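Local coordinates for uncharacterized protein (Bordetella bronchiseptica RB50, PDB 3BE3) that is of unknown function but belongs to the DUF1653 family and folds as a small antiparallel beta domain of the SH3 clan, at residues Y13-G18 and Q69-Y74; Y21-L26 and V35-T40. All coordinates share one frame; numbering follows the deposited sequence.

Contact 1 of 2, residues Y13-G18 and Q69-Y74. With SO4 (sulfate ion), chain D.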
ATOM      1  N   TYR B  13       9.095  10.798   6.053  1.00 11.98           N
ATOM      2  CA  TYR B  13      10.250  10.122   6.622  1.00 12.31           C
ATOM      3  C   TYR B  13      11.487  10.326   5.766  1.00 13.58           C
ATOM      4  O   TYR B  13      11.400  10.391   4.537  1.00 13.01           O
ATOM      5  CB  TYR B  13       9.996   8.614   6.730  1.00 11.47           C
ATOM      6  CG  TYR B  13       9.121   8.190   7.886  1.00 10.99           C
ATOM      7  CD1 TYR B  13       7.746   8.346   7.846  1.00  9.76           C
ATOM      8  CD2 TYR B  13       9.678   7.627   9.028  1.00 11.25           C
ATOM      9  CE1 TYR B  13       6.939   7.953   8.917  1.00 10.30           C
ATOM     10  CE2 TYR B  13       8.885   7.228  10.094  1.00 13.20           C
ATOM     11  CZ  TYR B  13       7.520   7.389  10.040  1.00 11.95           C
ATOM     12  OH  TYR B  13       6.751   6.984  11.100  1.00 13.27           O
ATOM     13  N   ARG B  14      12.640  10.419   6.418  1.00 14.08           N
ATOM     14  CA  ARG B  14      13.897  10.549   5.697  1.00 16.07           C
ATOM     15  C   ARG B  14      14.579   9.186   5.818  1.00 17.64           C
ATOM     16  O   ARG B  14      14.879   8.738   6.925  1.00 17.38           O
ATOM     17  CB  ARG B  14      14.791  11.626   6.321  1.00 17.49           C
ATOM     18  CG  ARG B  14      16.123  11.821   5.577  1.00 16.20           C
ATOM     19  CD  ARG B  14      17.045  12.768   6.333  1.00 19.71           C
ATOM     20  NE  ARG B  14      17.390  12.262   7.658  1.00 20.45           N
ATOM     21  CZ  ARG B  14      17.185  12.923   8.795  1.00 21.43           C
ATOM     22  NH1 ARG B  14      16.633  14.128   8.784  1.00 19.16           N
ATOM     23  NH2 ARG B  14      17.529  12.377   9.947  1.00 23.80           N
ATOM     24  N   HIS B  15      14.774   8.520   4.680  1.00 18.42           N
ATOM     25  CA  HIS B  15      15.431   7.214   4.624  1.00 19.23           C
ATOM     26  C   HIS B  15      16.898   7.489   4.977  1.00 19.52           C
ATOM     27  O   HIS B  15      17.408   8.576   4.696  1.00 18.82           O
ATOM     28  CB  HIS B  15      15.282   6.630   3.207  1.00 19.45           C
ATOM     29  CG  HIS B  15      15.957   5.307   3.010  1.00 19.25           C
ATOM     30  ND1 HIS B  15      17.163   5.180   2.357  1.00 20.07           N
ATOM     31  CD2 HIS B  15      15.592   4.052   3.374  1.00 19.94           C
ATOM     32  CE1 HIS B  15      17.512   3.906   2.322  1.00 20.69           C
ATOM     33  NE2 HIS B  15      16.575   3.202   2.934  1.00 19.66           N
ATOM     34  N   TYR B  16      17.586   6.528   5.588  1.00 20.48           N
ATOM     35  CA  TYR B  16      18.974   6.759   5.994  1.00 22.53           C
ATOM     36  C   TYR B  16      19.936   7.151   4.869  1.00 24.82           C
ATOM     37  O   TYR B  16      21.036   7.648   5.136  1.00 25.14           O
ATOM     38  CB  TYR B  16      19.520   5.541   6.758  1.00 24.04           C
ATOM     39  CG  TYR B  16      19.845   4.321   5.923  1.00 26.10           C
ATOM     40  CD1 TYR B  16      21.101   4.148   5.364  1.00 28.43           C
ATOM     41  CD2 TYR B  16      18.907   3.317   5.731  1.00 26.78           C
ATOM     42  CE1 TYR B  16      21.420   2.996   4.632  1.00 28.25           C
ATOM     43  CE2 TYR B  16      19.215   2.163   4.999  1.00 27.48           C
ATOM     44  CZ  TYR B  16      20.475   2.003   4.456  1.00 30.23           C
ATOM     45  OH  TYR B  16      20.799   0.849   3.770  1.00 31.02           O
ATOM     46  N   LYS B  17      19.539   6.936   3.620  1.00 24.71           N
ATOM     47  CA  LYS B  17      20.404   7.299   2.505  1.00 25.53           C
ATOM     48  C   LYS B  17      20.197   8.727   2.007  1.00 24.42           C
ATOM     49  O   LYS B  17      20.837   9.149   1.041  1.00 22.94           O
ATOM     50  CB  LYS B  17      20.249   6.313   1.342  1.00 28.65           C
ATOM     51  CG  LYS B  17      21.039   5.025   1.536  1.00 32.24           C
ATOM     52  CD  LYS B  17      21.095   4.174   0.263  1.00 37.80           C
ATOM     53  CE  LYS B  17      22.078   4.731  -0.777  1.00 41.18           C
ATOM     54  NZ  LYS B  17      21.673   6.039  -1.377  1.00 43.92           N
ATOM     55  N   GLY B  18      19.302   9.470   2.659  1.00 21.69           N
ATOM     56  CA  GLY B  18      19.086  10.853   2.269  1.00 19.86           C
ATOM     57  C   GLY B  18      17.765  11.271   1.634  1.00 20.33           C
ATOM     58  O   GLY B  18      17.359  12.424   1.774  1.00 19.95           O
ATOM     59  N   GLN B  69      21.372   4.073  13.291  1.00 40.02           N
ATOM     60  CA  GLN B  69      20.347   5.062  12.964  1.00 36.21           C
ATOM     61  C   GLN B  69      19.104   4.400  12.372  1.00 32.75           C
ATOM     62  O   GLN B  69      19.175   3.299  11.827  1.00 31.38           O
ATOM     63  CB  GLN B  69      20.903   6.105  11.990  1.00 37.14           C
ATOM     64  CG  GLN B  69      21.299   5.574  10.625  1.00 38.12           C
ATOM     65  CD  GLN B  69      21.772   6.681   9.695  1.00 39.09           C
ATOM     66  OE1 GLN B  69      21.092   7.695   9.522  1.00 39.52           O
ATOM     67  NE2 GLN B  69      22.939   6.488   9.089  1.00 39.52           N
ATOM     68  N   PRO B  70      17.940   5.057  12.484  1.00 29.71           N
ATOM     69  CA  PRO B  70      16.714   4.468  11.934  1.00 26.53           C
ATOM     70  C   PRO B  70      16.819   4.270  10.429  1.00 22.99           C
ATOM     71  O   PRO B  70      17.454   5.063   9.743  1.00 22.20           O
ATOM     72  CB  PRO B  70      15.643   5.506  12.276  1.00 27.38           C
ATOM     73  CG  PRO B  70      16.195   6.219  13.465  1.00 28.09           C
ATOM     74  CD  PRO B  70      17.657   6.359  13.113  1.00 28.65           C
ATOM     75  N   ARG B  71      16.212   3.203   9.920  1.00 21.29           N
ATOM     76  CA  ARG B  71      16.213   2.969   8.479  1.00 18.38           C
ATOM     77  C   ARG B  71      15.415   4.131   7.889  1.00 17.33           C
ATOM     78  O   ARG B  71      15.784   4.701   6.867  1.00 15.59           O
ATOM     79  CB  ARG B  71      15.531   1.639   8.139  1.00 16.93           C
ATOM     80  CG  ARG B  71      15.598   1.288   6.651  1.00 17.58           C
ATOM     81  CD  ARG B  71      14.768   0.060   6.299  1.00 16.72           C
ATOM     82  NE  ARG B  71      15.251  -1.176   6.916  1.00 17.04           N
ATOM     83  CZ  ARG B  71      16.388  -1.789   6.597  1.00 17.88           C
ATOM     84  NH1 ARG B  71      17.188  -1.288   5.660  1.00 19.21           N
ATOM     85  NH2 ARG B  71      16.723  -2.919   7.210  1.00 18.00           N
ATOM     86  N   PHE B  72      14.320   4.472   8.569  1.00 16.75           N
ATOM     87  CA  PHE B  72      13.439   5.574   8.175  1.00 17.99           C
ATOM     88  C   PHE B  72      13.190   6.479   9.383  1.00 17.30           C
ATOM     89  O   PHE B  72      12.632   6.029  10.379  1.00 18.09           O
ATOM     90  CB  PHE B  72      12.091   5.045   7.669  1.00 17.45           C
ATOM     91  CG  PHE B  72      12.148   4.404   6.300  1.00 19.30           C
ATOM     92  CD1 PHE B  72      12.354   3.034   6.153  1.00 17.32           C
ATOM     93  CD2 PHE B  72      11.976   5.176   5.148  1.00 19.23           C
ATOM     94  CE1 PHE B  72      12.387   2.445   4.885  1.00 18.71           C
ATOM     95  CE2 PHE B  72      12.007   4.599   3.888  1.00 18.80           C
ATOM     96  CZ  PHE B  72      12.214   3.229   3.753  1.00 18.10           C
ATOM     97  N   ALA B  73      13.601   7.742   9.298  1.00 16.89           N
ATOM     98  CA  ALA B  73      13.416   8.702  10.397  1.00 17.63           C
ATOM     99  C   ALA B  73      12.260   9.672  10.167  1.00 16.86           C
ATOM    100  O   ALA B  73      12.260  10.431   9.197  1.00 15.96           O
ATOM    101  CB  ALA B  73      14.698   9.495  10.627  1.00 19.06           C
ATOM    102  N   TYR B  74      11.282   9.653  11.069  1.00 17.32           N
ATOM    103  CA  TYR B  74      10.109  10.530  10.973  1.00 16.73           C
ATOM    104  C   TYR B  74      10.512  11.991  11.165  1.00 16.87           C
ATOM    105  O   TYR B  74      11.217  12.321  12.118  1.00 14.73           O
ATOM    106  CB  TYR B  74       9.079  10.137  12.049  1.00 16.08           C
ATOM    107  CG  TYR B  74       7.800  10.967  12.080  1.00 17.54           C
ATOM    108  CD1 TYR B  74       6.848  10.862  11.078  1.00 15.39           C
ATOM    109  CD2 TYR B  74       7.549  11.853  13.123  1.00 17.54           C
ATOM    110  CE1 TYR B  74       5.668  11.617  11.112  1.00 16.81           C
ATOM    111  CE2 TYR B  74       6.375  12.617  13.161  1.00 17.91           C
ATOM    112  CZ  TYR B  74       5.435  12.499  12.154  1.00 17.66           C
ATOM    113  OH  TYR B  74       4.278  13.261  12.192  1.00 18.23           O
TER
HETATM  114  S   SO4 D 200      17.473  -0.247   2.261  1.00 30.66           S
HETATM  115  O1  SO4 D 200      16.514   0.369   3.201  1.00 29.76           O
HETATM  116  O2  SO4 D 200      18.612  -0.786   3.028  1.00 31.90           O
HETATM  117  O3  SO4 D 200      16.817  -1.342   1.533  1.00 29.89           O
HETATM  118  O4  SO4 D 200      17.951   0.767   1.308  1.00 28.77           O

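Contact 2 of 2, residues Y21-L26 and V35-T40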
ATOM      1  N   TYR B  21      10.322  10.306   1.918  1.00 14.76           N
ATOM      2  CA  TYR B  21       9.154   9.550   1.481  1.00 14.30           C
ATOM      3  C   TYR B  21       7.928   9.947   2.299  1.00 13.70           C
ATOM      4  O   TYR B  21       8.055  10.437   3.428  1.00 13.92           O
ATOM      5  CB  TYR B  21       9.396   8.036   1.654  1.00 13.68           C
ATOM      6  CG  TYR B  21      10.538   7.463   0.840  1.00 16.27           C
ATOM      7  CD1 TYR B  21      11.853   7.518   1.293  1.00 15.79           C
ATOM      8  CD2 TYR B  21      10.308   6.857  -0.391  1.00 16.09           C
ATOM      9  CE1 TYR B  21      12.909   6.985   0.535  1.00 16.85           C
ATOM     10  CE2 TYR B  21      11.357   6.324  -1.154  1.00 16.71           C
ATOM     11  CZ  TYR B  21      12.651   6.387  -0.688  1.00 18.20           C
ATOM     12  OH  TYR B  21      13.672   5.841  -1.437  1.00 20.06           O
ATOM     13  N   LEU B  22       6.746   9.742   1.721  1.00 12.72           N
ATOM     14  CA  LEU B  22       5.494  10.046   2.407  1.00 12.05           C
ATOM     15  C   LEU B  22       4.807   8.738   2.755  1.00 13.10           C
ATOM     16  O   LEU B  22       4.326   8.036   1.865  1.00 11.38           O
ATOM     17  CB  LEU B  22       4.561  10.883   1.519  1.00 10.37           C
ATOM     18  CG  LEU B  22       3.122  11.094   2.042  1.00 11.92           C
ATOM     19  CD1 LEU B  22       3.124  11.853   3.352  1.00  9.91           C
ATOM     20  CD2 LEU B  22       2.301  11.841   0.988  1.00  9.60           C
ATOM     21  N   ALA B  23       4.772   8.403   4.042  1.00 11.84           N
ATOM     22  CA  ALA B  23       4.098   7.190   4.479  1.00 11.92           C
ATOM     23  C   ALA B  23       2.631   7.577   4.651  1.00 12.67           C
ATOM     24  O   ALA B  23       2.306   8.460   5.448  1.00 11.85           O
ATOM     25  CB  ALA B  23       4.690   6.691   5.811  1.00 10.46           C
ATOM     26  N   LEU B  24       1.754   6.929   3.886  1.00 12.39           N
ATOM     27  CA  LEU B  24       0.320   7.210   3.929  1.00 12.35           C
ATOM     28  C   LEU B  24      -0.396   6.487   5.064  1.00 13.01           C
ATOM     29  O   LEU B  24      -1.448   6.926   5.531  1.00 11.87           O
ATOM     30  CB  LEU B  24      -0.329   6.817   2.597  1.00 12.46           C
ATOM     31  CG  LEU B  24       0.036   7.647   1.361  1.00 14.48           C
ATOM     32  CD1 LEU B  24      -0.553   6.984   0.124  1.00 15.22           C
ATOM     33  CD2 LEU B  24      -0.464   9.080   1.522  1.00 13.49           C
ATOM     34  N   GLY B  25       0.165   5.364   5.493  1.00 12.80           N
ATOM     35  CA  GLY B  25      -0.439   4.611   6.579  1.00 13.83           C
ATOM     36  C   GLY B  25      -0.042   3.147   6.556  1.00 14.19           C
ATOM     37  O   GLY B  25       0.784   2.727   5.741  1.00 15.64           O
ATOM     38  N   LEU B  26      -0.624   2.363   7.458  1.00 13.59           N
ATOM     39  CA  LEU B  26      -0.340   0.937   7.534  1.00 13.49           C
ATOM     40  C   LEU B  26      -1.374   0.184   6.702  1.00 13.68           C
ATOM     41  O   LEU B  26      -2.498   0.650   6.512  1.00 13.78           O
ATOM     42  CB  LEU B  26      -0.412   0.445   8.984  1.00 14.08           C
ATOM     43  CG  LEU B  26       0.605   0.996   9.982  1.00 15.46           C
ATOM     44  CD1 LEU B  26       0.306   0.437  11.364  1.00 15.23           C
ATOM     45  CD2 LEU B  26       2.022   0.611   9.532  1.00 17.51           C
ATOM     46  N   VAL B  35       1.812  -7.019   7.993  1.00 14.65           N
ATOM     47  CA  VAL B  35       1.598  -5.592   8.164  1.00 14.71           C
ATOM     48  C   VAL B  35       2.667  -4.825   7.383  1.00 13.97           C
ATOM     49  O   VAL B  35       3.864  -5.039   7.590  1.00 14.08           O
ATOM     50  CB  VAL B  35       1.658  -5.257   9.664  1.00 15.25           C
ATOM     51  CG1 VAL B  35       1.546  -3.764   9.877  1.00 16.32           C
ATOM     52  CG2 VAL B  35       0.500  -5.942  10.380  1.00 14.67           C
ATOM     53  N   VAL B  36       2.241  -3.950   6.476  1.00 12.17           N
ATOM     54  CA  VAL B  36       3.186  -3.195   5.652  1.00 11.59           C
ATOM     55  C   VAL B  36       2.962  -1.677   5.683  1.00 10.96           C
ATOM     56  O   VAL B  36       1.871  -1.205   6.006  1.00  9.79           O
ATOM     57  CB  VAL B  36       3.098  -3.647   4.170  1.00 12.87           C
ATOM     58  CG1 VAL B  36       3.336  -5.142   4.054  1.00 12.28           C
ATOM     59  CG2 VAL B  36       1.721  -3.290   3.604  1.00 12.06           C
ATOM     60  N   VAL B  37       4.003  -0.920   5.339  1.00  9.75           N
ATOM     61  CA  VAL B  37       3.909   0.539   5.274  1.00 10.35           C
ATOM     62  C   VAL B  37       3.695   0.895   3.801  1.00 10.95           C
ATOM     63  O   VAL B  37       4.384   0.369   2.923  1.00 11.54           O
ATOM     64  CB  VAL B  37       5.218   1.243   5.764  1.00 10.02           C
ATOM     65  CG1 VAL B  37       5.129   2.764   5.552  1.00  7.75           C
ATOM     66  CG2 VAL B  37       5.469   0.921   7.234  1.00 10.08           C
ATOM     67  N   VAL B  38       2.722   1.765   3.540  1.00 12.45           N
ATOM     68  CA  VAL B  38       2.416   2.232   2.187  1.00 11.45           C
ATOM     69  C   VAL B  38       3.046   3.618   2.109  1.00 11.01           C
ATOM     70  O   VAL B  38       2.711   4.492   2.909  1.00 10.54           O
ATOM     71  CB  VAL B  38       0.887   2.354   1.962  1.00 12.47           C
ATOM     72  CG1 VAL B  38       0.602   2.925   0.573  1.00 11.07           C
ATOM     73  CG2 VAL B  38       0.242   0.984   2.108  1.00 11.29           C
ATOM     74  N   TYR B  39       3.961   3.819   1.165  1.00 10.64           N
ATOM     75  CA  TYR B  39       4.642   5.106   1.047  1.00 12.39           C
ATOM     76  C   TYR B  39       4.965   5.532  -0.389  1.00 13.34           C
ATOM     77  O   TYR B  39       5.071   4.700  -1.292  1.00 12.50           O
ATOM     78  CB  TYR B  39       5.928   5.073   1.887  1.00 13.45           C
ATOM     79  CG  TYR B  39       6.976   4.048   1.469  1.00 15.36           C
ATOM     80  CD1 TYR B  39       8.159   4.441   0.844  1.00 14.40           C
ATOM     81  CD2 TYR B  39       6.811   2.693   1.737  1.00 15.40           C
ATOM     82  CE1 TYR B  39       9.149   3.510   0.498  1.00 16.05           C
ATOM     83  CE2 TYR B  39       7.798   1.757   1.395  1.00 15.78           C
ATOM     84  CZ  TYR B  39       8.965   2.168   0.779  1.00 15.93           C
ATOM     85  OH  TYR B  39       9.946   1.242   0.479  1.00 20.69           O
ATOM     86  N   THR B  40       5.138   6.835  -0.589  1.00 13.90           N
ATOM     87  CA  THR B  40       5.435   7.380  -1.907  1.00 14.51           C
ATOM     88  C   THR B  40       6.773   8.095  -1.840  1.00 16.25           C
ATOM     89  O   THR B  40       7.096   8.704  -0.825  1.00 14.70           O
ATOM     90  CB  THR B  40       4.359   8.407  -2.322  1.00 15.20           C
ATOM     91  OG1 THR B  40       3.059   7.830  -2.155  1.00 20.54           O
ATOM     92  CG2 THR B  40       4.549   8.834  -3.780  1.00 15.25           C
TER

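Contact 1 of 2, residues Y13-G18 and Q69-Y74
H15 sets the edge of its imidazole against the face of F72. Its CD2 lies 3.5 Å from F72 CZ, toward the rim of the phenyl ring, and the planes meet at 63°. CG of H15, anti to the backbone N (chi1 178°), lies beside F72 CE2, and CD2 beyond it comes over the phenyl face. NE2 gives an almost straight hydrogen bond of 2.8 Å to sulfate O1. R71 NH1 donates to the same O1 at 3.0 Å. It lies equally close to O2, which accepts a hydrogen bond from Y16 OH at 2.8 Å. R53 adds a further bond. R71 NH2 makes a salt bridge with E60, and R71 NE a hydrogen bond to I57 O.

At the other end, Y13 and Y74 form an edge-to-face pair. The edge of Y74 is turned to the face of Y13, with centroids 5.3 Å apart. Y74 CB sits over that ring in a CH-pi contact, 3.5 Å from Y13 CE2. W58 stacks on F72 and meets Y13 edge-to-face. R14 and A73 are the antiparallel hydrogen-bonded pair, with R14 N to A73 O at 2.8 Å and a return bond from A73 N. Past the strand, where H15 to G18 make a type I turn, Y16 N still reaches R71 O at 2.9 Å.

The sulfate probably comes from the crystallisation liquor. In the crystal H15, Y16, R71 and R53 thus bind an anion at the strand end. Whether the protein uses this spot is not known.

Contact 2 of 2, residues Y21-L26 and V35-T40
T40 O accepts the hydrogen bond of L22 N at 2.8 Å, with the donor in the carbonyl plane. The CA of Y21 adds a CA-H...O contact to the same oxygen at 3.2 Å. L22 O takes T40 N in return, which closes the hydrogen-bonded pair.

Next to it the side chains of Y21 and Y39 lie side by side and point the same way. Y39 turns its edge to the face of Y21 in an offset edge-to-face pair, planes at 76°. The nearest atoms are Y21 CD2 and Y39 CD1, 3.5 Å apart. The Y21 hydroxyl is hydrogen-bonded to that of Y43.

A beta bulge at L24 then shifts the register by one residue. L24 N reaches V38 O at 2.8 Å, and V38 N returns to G25 O at 3.1 Å. At phi 156° a side chain on G25 would clash with the carbonyl O of L24, so glycine suits the bulge. On the face of A23 and L26, V37 CG1 meets A23 CB at 4.0 Å and CG2 meets L26 CD2. F8 and L55 cover this side.

V38 packs on V38 of the second subunit. The bulged hairpin thus keeps its backbone bonds while offering apolar side chains to both the core and the dimer interface.

Both contacts pair antiparallel strands of one sheet, and strands 11-15 and 20-29 are neighbours in it. Contact 2 is a local hairpin, nested inside the long loop that contact 1 closes. Their centres are 13 Å apart. They touch directly: Y13 O probably accepts a hydrogen bond from Y21 N, and H15 and F72 pack on the Y21 ring. W58 packs on aromatic rings of both. Contact 1 is mainly a surface contact, and its outer end is polar, with charged groups round an anion. Contact 2 is more buried and largely apolar, with aliphatic side chains beside one aromatic pair, and it alone meets the second subunit.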